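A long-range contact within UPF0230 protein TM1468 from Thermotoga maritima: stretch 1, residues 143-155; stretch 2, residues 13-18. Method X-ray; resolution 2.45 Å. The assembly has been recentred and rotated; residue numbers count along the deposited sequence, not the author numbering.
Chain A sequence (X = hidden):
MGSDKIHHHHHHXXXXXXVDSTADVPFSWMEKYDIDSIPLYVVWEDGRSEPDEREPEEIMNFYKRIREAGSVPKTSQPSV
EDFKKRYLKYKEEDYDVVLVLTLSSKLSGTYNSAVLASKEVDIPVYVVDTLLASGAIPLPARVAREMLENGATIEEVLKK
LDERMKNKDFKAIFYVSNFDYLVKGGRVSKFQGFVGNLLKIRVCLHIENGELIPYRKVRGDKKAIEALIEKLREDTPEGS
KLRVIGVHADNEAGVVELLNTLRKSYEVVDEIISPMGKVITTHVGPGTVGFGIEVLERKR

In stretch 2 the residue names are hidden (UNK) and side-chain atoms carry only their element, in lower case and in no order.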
ATOM      1  N   VAL A 143       6.815  -5.326  10.584  1.00 21.50           N
ATOM      2  CA  VAL A 143       8.198  -5.522  11.007  1.00 23.32           C
ATOM      3  C   VAL A 143       8.524  -4.578  12.141  1.00 22.38           C
ATOM      4  O   VAL A 143       9.155  -4.973  13.082  1.00 21.30           O
ATOM      5  CB  VAL A 143       9.196  -5.304   9.833  1.00 24.66           C
ATOM      6  CG1 VAL A 143      10.600  -5.266  10.336  1.00 25.46           C
ATOM      7  CG2 VAL A 143       9.044  -6.434   8.777  1.00 24.31           C
ATOM      8  N   ALA A 144       8.081  -3.327  12.049  1.00 22.12           N
ATOM      9  CA  ALA A 144       8.271  -2.392  13.135  1.00 22.02           C
ATOM     10  C   ALA A 144       7.624  -2.897  14.404  1.00 21.43           C
ATOM     11  O   ALA A 144       8.167  -2.717  15.510  1.00 19.70           O
ATOM     12  CB  ALA A 144       7.698  -1.054  12.787  1.00 23.27           C
ATOM     13  N   ARG A 145       6.462  -3.524  14.274  1.00 20.65           N
ATOM     14  CA  ARG A 145       5.767  -3.998  15.483  1.00 19.77           C
ATOM     15  C   ARG A 145       6.557  -5.124  16.122  1.00 19.43           C
ATOM     16  O   ARG A 145       6.794  -5.135  17.336  1.00 18.75           O
ATOM     17  CB  ARG A 145       4.344  -4.488  15.164  1.00 19.69           C
ATOM     18  CG  ARG A 145       3.595  -5.023  16.386  1.00 20.20           C
ATOM     19  CD  ARG A 145       3.551  -3.977  17.557  1.00 17.30           C
ATOM     20  NE  ARG A 145       2.587  -2.906  17.268  1.00 18.86           N
ATOM     21  CZ  ARG A 145       2.549  -1.717  17.868  1.00 17.30           C
ATOM     22  NH1 ARG A 145       3.418  -1.384  18.797  1.00 23.78           N
ATOM     23  NH2 ARG A 145       1.630  -0.843  17.516  1.00 24.76           N
ATOM     24  N   GLU A 146       6.979  -6.067  15.288  1.00 20.04           N
ATOM     25  CA  GLU A 146       7.635  -7.264  15.785  1.00 23.19           C
ATOM     26  C   GLU A 146       8.889  -6.852  16.523  1.00 24.26           C
ATOM     27  O   GLU A 146       9.120  -7.306  17.639  1.00 27.03           O
ATOM     28  CB  GLU A 146       7.946  -8.247  14.667  1.00 21.44           C
ATOM     29  CG  GLU A 146       6.679  -8.789  14.028  1.00 23.82           C
ATOM     30  CD  GLU A 146       6.934  -9.457  12.672  1.00 29.99           C
ATOM     31  OE1 GLU A 146       7.720  -8.931  11.851  1.00 32.80           O
ATOM     32  OE2 GLU A 146       6.335 -10.520  12.431  1.00 36.09           O
HETATM   33  N   MSE A 147       9.661  -5.937  15.954  1.00 24.17           N
HETATM   34  CA  MSE A 147      10.881  -5.549  16.636  1.00 27.96           C
HETATM   35  C   MSE A 147      10.644  -4.648  17.859  1.00 24.39           C
HETATM   36  O   MSE A 147      11.444  -4.682  18.794  1.00 26.42           O
HETATM   37  CB  MSE A 147      11.957  -5.059  15.670  1.00 24.93           C
HETATM   38  CG  MSE A 147      11.617  -3.959  14.793  1.00 32.93           C
HETATM   39 SE   MSE A 147      13.050  -3.648  13.432  1.00 43.00          SE
HETATM   40  CE  MSE A 147      13.363  -5.523  12.794  1.00 55.54           C
ATOM     41  N   LEU A 148       9.527  -3.920  17.910  1.00 23.47           N
ATOM     42  CA  LEU A 148       9.107  -3.260  19.173  1.00 23.40           C
ATOM     43  C   LEU A 148       8.643  -4.292  20.223  1.00 23.79           C
ATOM     44  O   LEU A 148       8.976  -4.174  21.393  1.00 24.45           O
ATOM     45  CB  LEU A 148       8.032  -2.191  18.946  1.00 20.68           C
ATOM     46  CG  LEU A 148       8.491  -0.999  18.091  1.00 26.71           C
ATOM     47  CD1 LEU A 148       7.316  -0.196  17.578  1.00 28.14           C
ATOM     48  CD2 LEU A 148       9.439  -0.089  18.849  1.00 26.92           C
ATOM     49  N   GLU A 149       7.898  -5.305  19.800  1.00 24.39           N
ATOM     50  CA  GLU A 149       7.535  -6.397  20.686  1.00 25.62           C
ATOM     51  C   GLU A 149       8.744  -7.199  21.184  1.00 27.21           C
ATOM     52  O   GLU A 149       8.614  -7.951  22.140  1.00 27.76           O
ATOM     53  CB  GLU A 149       6.543  -7.365  20.015  1.00 27.04           C
ATOM     54  CG  GLU A 149       5.111  -6.847  19.800  1.00 28.47           C
ATOM     55  CD  GLU A 149       4.591  -5.968  20.928  1.00 35.90           C
ATOM     56  OE1 GLU A 149       4.894  -4.744  20.961  1.00 47.93           O
ATOM     57  OE2 GLU A 149       3.848  -6.489  21.773  1.00 46.69           O
ATOM     58  N   ASN A 150       9.907  -7.061  20.551  1.00 27.85           N
ATOM     59  CA  ASN A 150      11.140  -7.642  21.085  1.00 27.87           C
ATOM     60  C   ASN A 150      12.064  -6.620  21.732  1.00 26.26           C
ATOM     61  O   ASN A 150      13.279  -6.802  21.766  1.00 25.19           O
ATOM     62  CB  ASN A 150      11.873  -8.385  19.970  1.00 30.29           C
ATOM     63  CG  ASN A 150      11.119  -9.613  19.526  1.00 36.38           C
ATOM     64  OD1 ASN A 150      10.037  -9.909  20.043  1.00 47.71           O
ATOM     65  ND2 ASN A 150      11.678 -10.342  18.572  1.00 42.59           N
ATOM     66  N   GLY A 151      11.483  -5.536  22.230  1.00 25.37           N
ATOM     67  CA  GLY A 151      12.194  -4.597  23.066  1.00 24.44           C
ATOM     68  C   GLY A 151      13.005  -3.511  22.392  1.00 25.41           C
ATOM     69  O   GLY A 151      13.638  -2.732  23.090  1.00 26.02           O
ATOM     70  N   ALA A 152      12.986  -3.420  21.061  1.00 26.26           N
ATOM     71  CA  ALA A 152      13.795  -2.400  20.360  1.00 24.61           C
ATOM     72  C   ALA A 152      13.322  -0.963  20.591  1.00 24.63           C
ATOM     73  O   ALA A 152      12.114  -0.691  20.804  1.00 25.70           O
ATOM     74  CB  ALA A 152      13.833  -2.673  18.869  1.00 24.77           C
ATOM     75  N   THR A 153      14.279  -0.047  20.487  1.00 22.13           N
ATOM     76  CA  THR A 153      14.001   1.374  20.511  1.00 22.68           C
ATOM     77  C   THR A 153      13.518   1.850  19.162  1.00 24.43           C
ATOM     78  O   THR A 153      13.739   1.217  18.112  1.00 23.64           O
ATOM     79  CB  THR A 153      15.235   2.228  20.838  1.00 23.85           C
ATOM     80  OG1 THR A 153      16.103   2.275  19.700  1.00 25.43           O
ATOM     81  CG2 THR A 153      15.998   1.673  22.057  1.00 21.56           C
ATOM     82  N   ILE A 154      12.865   3.000  19.216  1.00 26.34           N
ATOM     83  CA  ILE A 154      12.336   3.662  18.048  1.00 26.10           C
ATOM     84  C   ILE A 154      13.468   3.921  17.106  1.00 25.87           C
ATOM     85  O   ILE A 154      13.337   3.697  15.900  1.00 28.54           O
ATOM     86  CB  ILE A 154      11.749   5.023  18.416  1.00 26.10           C
ATOM     87  CG1 ILE A 154      10.489   4.846  19.247  1.00 25.97           C
ATOM     88  CG2 ILE A 154      11.408   5.789  17.162  1.00 28.93           C
ATOM     89  CD1 ILE A 154       9.294   4.349  18.441  1.00 31.00           C
ATOM     90  N   GLU A 155      14.567   4.413  17.678  1.00 24.97           N
ATOM     91  CA  GLU A 155      15.795   4.699  16.954  1.00 23.92           C
ATOM     92  C   GLU A 155      16.262   3.426  16.226  1.00 23.18           C
ATOM     93  O   GLU A 155      16.614   3.461  15.044  1.00 23.21           O
ATOM     94  CB  GLU A 155      16.866   5.210  17.935  1.00 25.20           C
ATOM     95  CG  GLU A 155      16.426   6.451  18.811  1.00 34.58           C
ATOM     96  CD  GLU A 155      16.178   6.155  20.320  1.00 35.81           C
ATOM     97  OE1 GLU A 155      17.109   6.277  21.158  1.00 38.42           O
ATOM     98  OE2 GLU A 155      15.033   5.846  20.676  1.00 23.98           O
ATOM     99  N   UNK A  13       7.417   1.619  27.293  1.00 36.07           N
ATOM    100  CA  UNK A  13       7.158   2.470  26.089  1.00 39.56           C
ATOM    101  C   UNK A  13       6.116   1.834  25.150  1.00 31.92           C
ATOM    102  O   UNK A  13       6.278   0.711  24.684  1.00 28.98           O
ATOM    103  c   UNK A  13      10.555   2.050  22.688  1.00 54.24           C
ATOM    104  c   UNK A  13       8.168   3.640  24.035  1.00 41.23           C
ATOM    105 se   UNK A  13       9.692   3.939  22.759  1.00 62.78          SE
ATOM    106  c   UNK A  13       8.440   2.781  25.302  1.00 37.39           C
ATOM    107  N   UNK A  14       5.053   2.578  24.887  1.00 26.68           N
ATOM    108  CA  UNK A  14       3.911   2.082  24.132  1.00 23.38           C
ATOM    109  C   UNK A  14       3.785   2.895  22.857  1.00 22.36           C
ATOM    110  O   UNK A  14       3.656   4.129  22.895  1.00 20.48           O
ATOM    111  c   UNK A  14       2.633   2.205  24.969  1.00 25.26           C
ATOM    112  c   UNK A  14       2.535   1.204  26.158  1.00 23.90           C
ATOM    113  c   UNK A  14       1.164   1.274  26.850  1.00 16.75           C
ATOM    114  c   UNK A  14       0.986   2.605  27.523  1.00 18.52           C
ATOM    115  n   UNK A  14      -0.035   2.600  28.609  1.00 22.41           N
ATOM    116  N   UNK A  15       3.816   2.198  21.728  1.00 22.11           N
ATOM    117  CA  UNK A  15       3.853   2.846  20.413  1.00 21.84           C
ATOM    118  C   UNK A  15       2.641   2.546  19.536  1.00 20.01           C
ATOM    119  O   UNK A  15       2.348   1.395  19.254  1.00 19.95           O
ATOM    120  c   UNK A  15       5.120   2.412  19.640  1.00 21.91           C
ATOM    121  c   UNK A  15       5.265   3.219  18.361  1.00 24.49           C
ATOM    122  c   UNK A  15       6.350   2.596  20.492  1.00 25.17           C
ATOM    123  N   UNK A  16       1.947   3.588  19.089  1.00 21.64           N
ATOM    124  CA  UNK A  16       0.900   3.451  18.064  1.00 20.92           C
ATOM    125  C   UNK A  16       1.532   3.477  16.692  1.00 22.43           C
ATOM    126  O   UNK A  16       2.451   4.267  16.451  1.00 23.23           O
ATOM    127  c   UNK A  16      -0.076   4.620  18.113  1.00 20.75           C
ATOM    128  c   UNK A  16      -2.347   3.563  17.994  1.00 18.18           C
ATOM    129  c   UNK A  16      -3.282   2.866  17.053  1.00 17.18           C
ATOM    130  n   UNK A  16      -4.224   2.053  17.845  1.00 16.92           N
ATOM    131  c   UNK A  16      -1.307   4.409  17.240  1.00 18.26           C
ATOM    132  N   UNK A  17       1.028   2.644  15.787  1.00 21.81           N
ATOM    133  CA  UNK A  17       1.462   2.699  14.405  1.00 21.17           C
ATOM    134  C   UNK A  17       0.265   3.177  13.586  1.00 22.06           C
ATOM    135  O   UNK A  17      -0.833   2.653  13.700  1.00 21.19           O
ATOM    136  c   UNK A  17       3.679  -0.518  14.402  1.00 22.72           C
ATOM    137  c   UNK A  17       1.950   1.337  13.904  1.00 20.01           C
ATOM    138  c   UNK A  17       3.228   0.944  14.631  1.00 24.20           C
ATOM    139  c   UNK A  17       2.186   1.361  12.388  1.00 17.04           C
ATOM    140  N   UNK A  18       0.487   4.195  12.773  1.00 21.05           N
ATOM    141  CA  UNK A  18      -0.546   4.698  11.890  1.00 22.69           C
ATOM    142  C   UNK A  18      -0.089   4.550  10.439  1.00 22.34           C
ATOM    143  O   UNK A  18       1.028   4.943  10.092  1.00 25.40           O
ATOM    144  c   UNK A  18      -3.223   6.328  11.682  1.00 20.28           C
ATOM    145  c   UNK A  18      -0.801   6.167  12.205  1.00 23.21           C
ATOM    146  c   UNK A  18      -1.856   6.855  11.356  1.00 20.44           C
ATOM    147  c   UNK A  18      -1.767   8.353  11.626  1.00 23.16           C
TER

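Position 13 carries four side-chain atoms in an unbranched chain: two carbons, a selenium and a terminal carbon. The selenium lies 3.7 Å from I154 CG1, and the last carbon lies 3.7 Å from A152 O and 4.1 Å from T153 CA. A single selenium within such a chain identifies selenomethionine, M13. Its CA-to-CB bond points toward stretch 1, and with chi1 and chi2 both t the long, flexible chain extends far enough to place SE against I154 and CE beside the loop that precedes the second helix.

Position 14 has four carbons in a row ending in nitrogen, and none of these atoms touches stretch 1. This is lysine, K14. Its CA-to-CB bond points away from stretch 1, and the exposed setting suits a charged amine, whose NZ is hydrogen-bonded elsewhere in the structure.

Position 15 has three carbons, one carrying the other two. The branching carbon is 4.0 Å from L148 CD1, and one of its methyls is 4.0 Å from I154 CD1. A fork directly at CB with two single-carbon arms is valine, V15. The compact side chain is buried and packs against both L148 and I154, while its CB branching is well suited to the extended backbone of a strand.

Position 16 again shows four carbons in a row ending in nitrogen, and the side chain touches nothing on stretch 1; only its CA comes near, 4.4 Å from R145 NH2, near the guanidinium plane. This is lysine, K16. As the strand alternates, CB points away from stretch 1, which leaves the long chain free to carry its amine to a hydrogen bond elsewhere in the structure.

Position 17 has four carbons forked at the first, one arm being two carbons long. The end of that arm lies 3.7 Å from R145 NH2 and 4.4 Å from A144 CB. This is isoleucine, I17. Its CA-to-CB bond points toward stretch 1; branching at CB suits a strand, and the longer arm sets CD1 over one face of the guanidinium.

Position 18 has four carbons forked at the second, all out of reach of stretch 1. This is leucine, L18, buried as befits an apolar residue.

The helix 143-149 and the strand run nearly antiparallel, at 173°, with their axes 10.1 Å apart at closest approach. Alternation turns M13, V15 and I17 toward stretch 1, where they meet I154, L148 and A144 in apolar contacts. R145 adds a polar clasp: its NH2 and NH1 donate hydrogen bonds to V15 O, at 2.9 and 3.0 Å respectively. Because the acceptor is a backbone carbonyl, the arginine grips the strand itself, while V15's side chain packs against L148 and I154.

Stretch 2 13-18: MKVKIL
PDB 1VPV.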